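Local coordinates for protein lectin 2 (Agrocybe aegerita, PDB 4TQJ) that is a sugar-binding lectin that specifically recognises non-reducing terminal N-acetylglucosamine, using a beta-propeller fold, at residues K321-D326 and G370-V375; F286-T291 and G349-I354. The protein carries 1 engineered substitution. All blocks are in the same frame, centred on the assembly; numbering follows the deposited sequence.

Overall arrangement
Seven antiparallel sheets follow one another round the ring of the beta-propeller, and both contacts join the same two neighbours. Along the chain, 286-291 comes first, at the end of the first strand of one sheet. Next is 321-326, at the last strand of that sheet. The chain then enters the following sheet, where 349-354 leads into its second strand and 370-375 precedes its last. Contact 2 closes a loop of 57 residues and contact 1 one of 43. The two loops cross. Contact 2 lies nearer the chain's centre, and contact 1 lies farther out. Phe372 links them by packing on Leu290 and Ile353.

Contact 1: K321-D326 and G370-V375; sequences KLVLKD and GNFGPV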
ATOM      1  N   LYS A 321     -29.685  -3.818 -15.025  1.00 17.42           N
ATOM      2  CA  LYS A 321     -29.616  -5.134 -15.647  1.00 20.96           C
ATOM      3  C   LYS A 321     -28.918  -6.131 -14.723  1.00 17.58           C
ATOM      4  O   LYS A 321     -28.198  -5.742 -13.800  1.00 16.28           O
ATOM      5  CB  LYS A 321     -28.941  -5.062 -17.023  1.00 23.02           C
ATOM      6  CG  LYS A 321     -27.641  -4.255 -17.050  1.00 26.69           C
ATOM      7  CD  LYS A 321     -27.298  -3.806 -18.476  1.00 33.08           C
ATOM      8  CE  LYS A 321     -25.968  -4.373 -18.949  1.00 35.97           C
ATOM      9  NZ  LYS A 321     -25.599  -3.885 -20.327  1.00 38.00           N
ATOM     10  N   LEU A 322     -29.159  -7.418 -14.946  1.00 18.32           N
ATOM     11  CA  LEU A 322     -28.505  -8.453 -14.156  1.00 17.45           C
ATOM     12  C   LEU A 322     -27.086  -8.604 -14.689  1.00 20.95           C
ATOM     13  O   LEU A 322     -26.894  -8.878 -15.873  1.00 18.00           O
ATOM     14  CB  LEU A 322     -29.262  -9.779 -14.278  1.00 16.47           C
ATOM     15  CG  LEU A 322     -28.675 -11.028 -13.620  1.00 17.79           C
ATOM     16  CD1 LEU A 322     -28.646 -10.888 -12.107  1.00 13.46           C
ATOM     17  CD2 LEU A 322     -29.490 -12.252 -14.022  1.00 23.14           C
ATOM     18  N   VAL A 323     -26.091  -8.418 -13.831  1.00 18.05           N
ATOM     19  CA  VAL A 323     -24.702  -8.463 -14.299  1.00 19.91           C
ATOM     20  C   VAL A 323     -23.931  -9.699 -13.841  1.00 22.77           C
ATOM     21  O   VAL A 323     -22.884 -10.019 -14.395  1.00 21.80           O
ATOM     22  CB  VAL A 323     -23.919  -7.206 -13.897  1.00 17.42           C
ATOM     23  CG1 VAL A 323     -24.551  -5.972 -14.504  1.00 19.31           C
ATOM     24  CG2 VAL A 323     -23.809  -7.088 -12.362  1.00 17.68           C
ATOM     25  N   LEU A 324     -24.449 -10.391 -12.834  1.00 15.61           N
ATOM     26  CA  LEU A 324     -23.713 -11.472 -12.223  1.00 17.37           C
ATOM     27  C   LEU A 324     -24.689 -12.419 -11.565  1.00 17.75           C
ATOM     28  O   LEU A 324     -25.403 -12.028 -10.649  1.00 16.84           O
ATOM     29  CB  LEU A 324     -22.743 -10.904 -11.173  1.00 20.81           C
ATOM     30  CG  LEU A 324     -21.759 -11.856 -10.492  1.00 19.73           C
ATOM     31  CD1 LEU A 324     -20.881 -12.531 -11.516  1.00 21.87           C
ATOM     32  CD2 LEU A 324     -20.906 -11.130  -9.462  1.00 22.61           C
ATOM     33  N   LYS A 325     -24.714 -13.663 -12.033  1.00 18.96           N
ATOM     34  CA  LYS A 325     -25.653 -14.661 -11.530  1.00 18.60           C
ATOM     35  C   LYS A 325     -25.139 -15.360 -10.276  1.00 19.60           C
ATOM     36  O   LYS A 325     -25.005 -16.589 -10.242  1.00 16.81           O
ATOM     37  CB  LYS A 325     -25.982 -15.685 -12.627  1.00 23.22           C
ATOM     38  CG  LYS A 325     -26.636 -15.065 -13.868  1.00 30.56           C
ATOM     39  CD  LYS A 325     -26.684 -16.040 -15.041  1.00 35.00           C
ATOM     40  CE  LYS A 325     -27.620 -15.549 -16.134  1.00 39.24           C
ATOM     41  NZ  LYS A 325     -27.220 -14.212 -16.652  1.00 43.01           N
ATOM     42  N   ASP A 326     -24.867 -14.568  -9.239  1.00 16.93           N
ATOM     43  CA  ASP A 326     -24.381 -15.094  -7.971  1.00 14.94           C
ATOM     44  C   ASP A 326     -24.568 -14.065  -6.868  1.00 14.97           C
ATOM     45  O   ASP A 326     -24.968 -12.929  -7.137  1.00 14.18           O
ATOM     46  CB  ASP A 326     -22.893 -15.470  -8.074  1.00 16.20           C
ATOM     47  CG  ASP A 326     -22.564 -16.746  -7.314  1.00 18.73           C
ATOM     48  OD1 ASP A 326     -23.170 -16.987  -6.239  1.00 18.08           O
ATOM     49  OD2 ASP A 326     -21.714 -17.516  -7.805  1.00 20.72           O
ATOM     50  N   GLY A 370     -17.900  -2.116 -15.826  1.00 22.77           N
ATOM     51  CA  GLY A 370     -19.117  -2.334 -15.066  1.00 16.73           C
ATOM     52  C   GLY A 370     -19.677  -3.728 -15.257  1.00 21.97           C
ATOM     53  O   GLY A 370     -20.740  -4.065 -14.735  1.00 20.57           O
ATOM     54  N   ASN A 371     -18.977  -4.547 -16.035  1.00 23.75           N
ATOM     55  CA  ASN A 371     -19.374  -5.936 -16.190  1.00 21.71           C
ATOM     56  C   ASN A 371     -18.533  -6.766 -15.243  1.00 19.34           C
ATOM     57  O   ASN A 371     -17.541  -6.270 -14.705  1.00 20.90           O
ATOM     58  CB  ASN A 371     -19.214  -6.404 -17.643  1.00 19.54           C
ATOM     59  CG  ASN A 371     -19.784  -5.409 -18.639  1.00 25.08           C
ATOM     60  OD1 ASN A 371     -20.998  -5.147 -18.666  1.00 20.98           O
ATOM     61  ND2 ASN A 371     -18.909  -4.835 -19.455  1.00 21.44           N
ATOM     62  N   PHE A 372     -18.931  -8.013 -15.022  1.00 19.58           N
ATOM     63  CA  PHE A 372     -18.260  -8.850 -14.037  1.00 17.65           C
ATOM     64  C   PHE A 372     -17.777 -10.167 -14.581  1.00 20.04           C
ATOM     65  O   PHE A 372     -18.420 -10.772 -15.434  1.00 20.55           O
ATOM     66  CB  PHE A 372     -19.125  -9.030 -12.791  1.00 16.19           C
ATOM     67  CG  PHE A 372     -19.203  -7.782 -11.963  1.00 19.61           C
ATOM     68  CD1 PHE A 372     -18.323  -7.579 -10.918  1.00 14.82           C
ATOM     69  CD2 PHE A 372     -20.103  -6.777 -12.283  1.00 15.12           C
ATOM     70  CE1 PHE A 372     -18.357  -6.401 -10.178  1.00 13.59           C
ATOM     71  CE2 PHE A 372     -20.150  -5.606 -11.540  1.00 17.35           C
ATOM     72  CZ  PHE A 372     -19.269  -5.420 -10.486  1.00 16.43           C
ATOM     73  N   GLY A 373     -16.611 -10.587 -14.101  1.00 24.10           N
ATOM     74  CA  GLY A 373     -15.994 -11.821 -14.555  1.00 21.52           C
ATOM     75  C   GLY A 373     -16.514 -13.010 -13.779  1.00 22.87           C
ATOM     76  O   GLY A 373     -17.375 -12.864 -12.914  1.00 22.69           O
ATOM     77  N   PRO A 374     -15.999 -14.210 -14.089  1.00 26.68           N
ATOM     78  CA  PRO A 374     -16.459 -15.400 -13.372  1.00 24.56           C
ATOM     79  C   PRO A 374     -16.149 -15.307 -11.884  1.00 25.29           C
ATOM     80  O   PRO A 374     -15.128 -14.732 -11.484  1.00 26.06           O
ATOM     81  CB  PRO A 374     -15.667 -16.542 -14.022  1.00 25.11           C
ATOM     82  CG  PRO A 374     -14.560 -15.899 -14.751  1.00 33.07           C
ATOM     83  CD  PRO A 374     -15.024 -14.533 -15.139  1.00 28.05           C
ATOM     84  N   VAL A 375     -17.037 -15.865 -11.072  1.00 21.47           N
ATOM     85  CA  VAL A 375     -16.845 -15.891  -9.631  1.00 21.34           C
ATOM     86  C   VAL A 375     -15.703 -16.832  -9.331  1.00 25.81           C
ATOM     87  O   VAL A 375     -15.538 -17.847  -9.995  1.00 24.83           O
ATOM     88  CB  VAL A 375     -18.106 -16.387  -8.903  1.00 21.34           C
ATOM     89  CG1 VAL A 375     -17.854 -16.505  -7.417  1.00 20.94           C
ATOM     90  CG2 VAL A 375     -19.288 -15.454  -9.194  1.00 22.96           C
TER
HETATM   91  O   HOH W   1     -22.513  -4.061 -21.166  1.00 32.54           O
HETATM   92  O   HOH W   2     -21.400  -8.843 -16.239  1.00 17.76           O
HETATM   93  O   HOH W   3     -21.163 -11.530 -15.488  1.00 26.78           O
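This is an outer seam between two propeller blades, where Val323, Leu324 and Asp326 meet Phe372 and Val375. The touching parts, 323-326 and 370-375, run in roughly the same direction, 23° apart. Val323 CG2 approaches the Phe372 ring obliquely, 3.7 Å from CD2, with CE2 slightly farther. Leu324 CB points toward 370-375 and CG is anti to the backbone N (chi1 -174°); from there CD1 reaches the other segment. Leu324 CD1 lies 3.8 Å from Gly373 O, with Phe372 CB and Val375 CG2 a little farther off.

Strand 321-324 is the last strand of its blade, and it carries a classic beta bulge: Val323 and Leu324 both face Val306 of strand 306-309. The CB atoms of these two successive residues both point toward 370-375, the loop ahead of the last strand of the next blade. Beyond the bulge, Lys325 is the centre of an inverse gamma turn. Asp326 follows it and crosses Val375 at about a right angle. Its OD2 rests 3.5 Å from the methyl CG2 of Val375, and its side chain also touches Gln331 and Trp333.

The polar links between the segments run through water. One water donates to Val323 O at 2.6 Å and accepts from Phe372 N at 2.9 Å. A second donates to Phe372 O and lies unusually close to Val323 O, so its bond there is less certain. At the strand's start a third water accepts from Lys321 NZ at 3.2 Å and donates to Asn371 OD1 at 3.1 Å. Asn371 ND2 is hydrogen-bonded to Asp367 OD1.

Contact 2: F286-T291 and G349-I354; sequences FIADLT and GCADII
Asp289 O and Ala351 N form the direct hydrogen bond of this contact, 2.9 Å long with an angle of 148° at the hydrogen. The N-H comes in tilted 23° from the carbonyl plane. The same oxygen also receives a CA-H...O contact from Cys350 CA. Gly349 O stands 3.2 Å from Asp289 O. Both are acceptors, so no bond joins them. A water lies 2.7 Å from Gly349 O and 2.8 Å from Asp289 OD2, well placed to link them, though it has more acceptors near it than protons to give.

The carboxylate of Asp289 also orders its own loop. Asp289 CG is anti to the backbone N (chi1 -176°). OD1 accepts from Thr291 N at 3.0 Å, which makes an Asx turn. The N-H meets OD1 from above the carboxylate plane. The other oxygen, OD2, is hydrogen-bonded to Gly294 N.

The apolar part centres on the methyl of Ala351. It meets Leu290 CD1 at 3.8 Å and, less closely, Ala288 CB. Cys350 lies against the backbone instead, with its SG 3.4 Å from Thr291 C and its CB near Leu290 O.

Asn366 ND2 bridges the two segments by hydrogen bonds to both Leu290 O and Ala351 O. Phe372 packs against Leu290 and Ile353, and Val342 of strand 339-343 touches Ala288 and Ala351. The contact is thus buried between two adjoining propeller blades, with strand 285-288 leading in from one and strand 352-356 leading out into the other.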
ATOM      1  N   PHE A 286     -26.128  -0.800  -2.673  1.00 13.51           N
ATOM      2  CA  PHE A 286     -24.929   0.027  -2.492  1.00 14.83           C
ATOM      3  C   PHE A 286     -24.821   1.051  -3.618  1.00 13.49           C
ATOM      4  O   PHE A 286     -25.337   0.846  -4.719  1.00 11.19           O
ATOM      5  CB  PHE A 286     -23.637  -0.815  -2.540  1.00  9.07           C
ATOM      6  CG  PHE A 286     -23.570  -1.933  -1.532  1.00 12.61           C
ATOM      7  CD1 PHE A 286     -22.792  -1.809  -0.390  1.00 19.73           C
ATOM      8  CD2 PHE A 286     -24.247  -3.128  -1.752  1.00 14.75           C
ATOM      9  CE1 PHE A 286     -22.715  -2.857   0.543  1.00 20.35           C
ATOM     10  CE2 PHE A 286     -24.183  -4.161  -0.845  1.00 13.30           C
ATOM     11  CZ  PHE A 286     -23.412  -4.030   0.312  1.00 18.02           C
ATOM     12  N   ILE A 287     -24.130   2.148  -3.335  1.00 11.18           N
ATOM     13  CA  ILE A 287     -23.688   3.051  -4.379  1.00 10.05           C
ATOM     14  C   ILE A 287     -22.178   2.891  -4.414  1.00 12.32           C
ATOM     15  O   ILE A 287     -21.519   2.980  -3.380  1.00 11.80           O
ATOM     16  CB  ILE A 287     -24.020   4.523  -4.070  1.00 11.33           C
ATOM     17  CG1 ILE A 287     -25.524   4.707  -3.808  1.00 12.64           C
ATOM     18  CG2 ILE A 287     -23.531   5.419  -5.215  1.00 11.91           C
ATOM     19  CD1 ILE A 287     -26.407   4.119  -4.906  1.00 14.37           C
ATOM     20  N   ALA A 288     -21.635   2.622  -5.587  1.00 10.74           N
ATOM     21  CA  ALA A 288     -20.190   2.477  -5.740  1.00 13.76           C
ATOM     22  C   ALA A 288     -19.813   2.851  -7.161  1.00 13.44           C
ATOM     23  O   ALA A 288     -20.658   2.795  -8.057  1.00 14.47           O
ATOM     24  CB  ALA A 288     -19.765   1.048  -5.435  1.00 12.73           C
ATOM     25  N   ASP A 289     -18.555   3.240  -7.379  1.00 12.91           N
ATOM     26  CA  ASP A 289     -18.126   3.610  -8.726  1.00 13.84           C
ATOM     27  C   ASP A 289     -17.708   2.374  -9.503  1.00 14.69           C
ATOM     28  O   ASP A 289     -16.630   1.824  -9.271  1.00 14.97           O
ATOM     29  CB  ASP A 289     -16.975   4.631  -8.700  1.00 14.26           C
ATOM     30  CG  ASP A 289     -16.591   5.101 -10.097  1.00 15.42           C
ATOM     31  OD1 ASP A 289     -17.205   4.620 -11.069  1.00 14.94           O
ATOM     32  OD2 ASP A 289     -15.688   5.948 -10.228  1.00 15.82           O
ATOM     33  N   LEU A 290     -18.565   1.919 -10.412  1.00 13.74           N
ATOM     34  CA  LEU A 290     -18.282   0.682 -11.131  1.00 14.64           C
ATOM     35  C   LEU A 290     -17.618   0.930 -12.478  1.00 12.39           C
ATOM     36  O   LEU A 290     -17.340  -0.013 -13.200  1.00 15.27           O
ATOM     37  CB  LEU A 290     -19.547  -0.171 -11.310  1.00 12.67           C
ATOM     38  CG  LEU A 290     -19.841  -1.220 -10.231  1.00 14.26           C
ATOM     39  CD1 LEU A 290     -19.998  -0.596  -8.838  1.00 14.26           C
ATOM     40  CD2 LEU A 290     -21.095  -2.016 -10.599  1.00 17.94           C
ATOM     41  N   THR A 291     -17.342   2.193 -12.804  1.00 13.74           N
ATOM     42  CA  THR A 291     -16.768   2.493 -14.110  1.00 15.48           C
ATOM     43  C   THR A 291     -15.539   3.401 -14.096  1.00 18.75           C
ATOM     44  O   THR A 291     -15.026   3.761 -15.149  1.00 19.08           O
ATOM     45  CB  THR A 291     -17.810   3.087 -15.042  1.00 18.36           C
ATOM     46  OG1 THR A 291     -18.304   4.301 -14.471  1.00 15.93           O
ATOM     47  CG2 THR A 291     -18.972   2.086 -15.253  1.00 17.99           C
ATOM     48  N   GLY A 349     -10.210   1.591 -10.153  1.00 13.91           N
ATOM     49  CA  GLY A 349     -11.306   2.517  -9.862  1.00 14.24           C
ATOM     50  C   GLY A 349     -12.703   2.000 -10.199  1.00 15.44           C
ATOM     51  O   GLY A 349     -13.695   2.732 -10.119  1.00 15.23           O
ATOM     52  N   CYS A 350     -12.786   0.730 -10.579  1.00 13.64           N
ATOM     53  CA  CYS A 350     -14.071   0.111 -10.887  1.00 15.21           C
ATOM     54  C   CYS A 350     -14.353  -0.962  -9.843  1.00 13.90           C
ATOM     55  O   CYS A 350     -13.594  -1.923  -9.716  1.00 11.56           O
ATOM     56  CB  CYS A 350     -14.048  -0.485 -12.296  1.00 16.36           C
ATOM     57  SG  CYS A 350     -13.586   0.732 -13.540  1.00 16.82           S
ATOM     58  N   ALA A 351     -15.423  -0.778  -9.072  1.00 15.37           N
ATOM     59  CA  ALA A 351     -15.617  -1.598  -7.877  1.00 11.97           C
ATOM     60  C   ALA A 351     -15.847  -3.065  -8.185  1.00 14.25           C
ATOM     61  O   ALA A 351     -16.562  -3.423  -9.121  1.00 12.83           O
ATOM     62  CB  ALA A 351     -16.718  -1.046  -6.987  1.00 12.28           C
ATOM     63  N   ASP A 352     -15.242  -3.918  -7.370  1.00 11.60           N
ATOM     64  CA  ASP A 352     -15.393  -5.339  -7.541  1.00 12.40           C
ATOM     65  C   ASP A 352     -16.351  -5.838  -6.474  1.00 15.51           C
ATOM     66  O   ASP A 352     -16.802  -5.064  -5.609  1.00 12.30           O
ATOM     67  CB  ASP A 352     -14.023  -6.016  -7.427  1.00 15.33           C
ATOM     68  CG  ASP A 352     -12.987  -5.347  -8.308  1.00 12.76           C
ATOM     69  OD1 ASP A 352     -13.139  -5.443  -9.540  1.00 15.60           O
ATOM     70  OD2 ASP A 352     -12.051  -4.691  -7.788  1.00 13.68           O
ATOM     71  N   ILE A 353     -16.663  -7.126  -6.528  1.00 11.67           N
ATOM     72  CA  ILE A 353     -17.612  -7.692  -5.589  1.00 13.51           C
ATOM     73  C   ILE A 353     -16.977  -8.839  -4.840  1.00 15.16           C
ATOM     74  O   ILE A 353     -16.417  -9.754  -5.448  1.00 18.75           O
ATOM     75  CB  ILE A 353     -18.903  -8.150  -6.299  1.00 14.93           C
ATOM     76  CG1 ILE A 353     -19.787  -6.934  -6.604  1.00 14.32           C
ATOM     77  CG2 ILE A 353     -19.650  -9.173  -5.444  1.00 14.22           C
ATOM     78  CD1 ILE A 353     -20.750  -7.139  -7.753  1.00 16.25           C
ATOM     79  N   ILE A 354     -17.045  -8.776  -3.515  1.00 15.13           N
ATOM     80  CA  ILE A 354     -16.524  -9.848  -2.682  1.00 14.11           C
ATOM     81  C   ILE A 354     -17.577 -10.225  -1.651  1.00 15.88           C
ATOM     82  O   ILE A 354     -18.261  -9.363  -1.096  1.00 13.05           O
ATOM     83  CB  ILE A 354     -15.193  -9.469  -1.992  1.00 19.28           C
ATOM     84  CG1 ILE A 354     -14.722 -10.602  -1.064  1.00 24.14           C
ATOM     85  CG2 ILE A 354     -15.354  -8.191  -1.193  1.00 16.47           C
ATOM     86  CD1 ILE A 354     -13.312 -10.396  -0.493  1.00 25.10           C
TER
HETATM   87  O   HOH W   4     -13.255   5.185  -8.973  1.00 15.11           O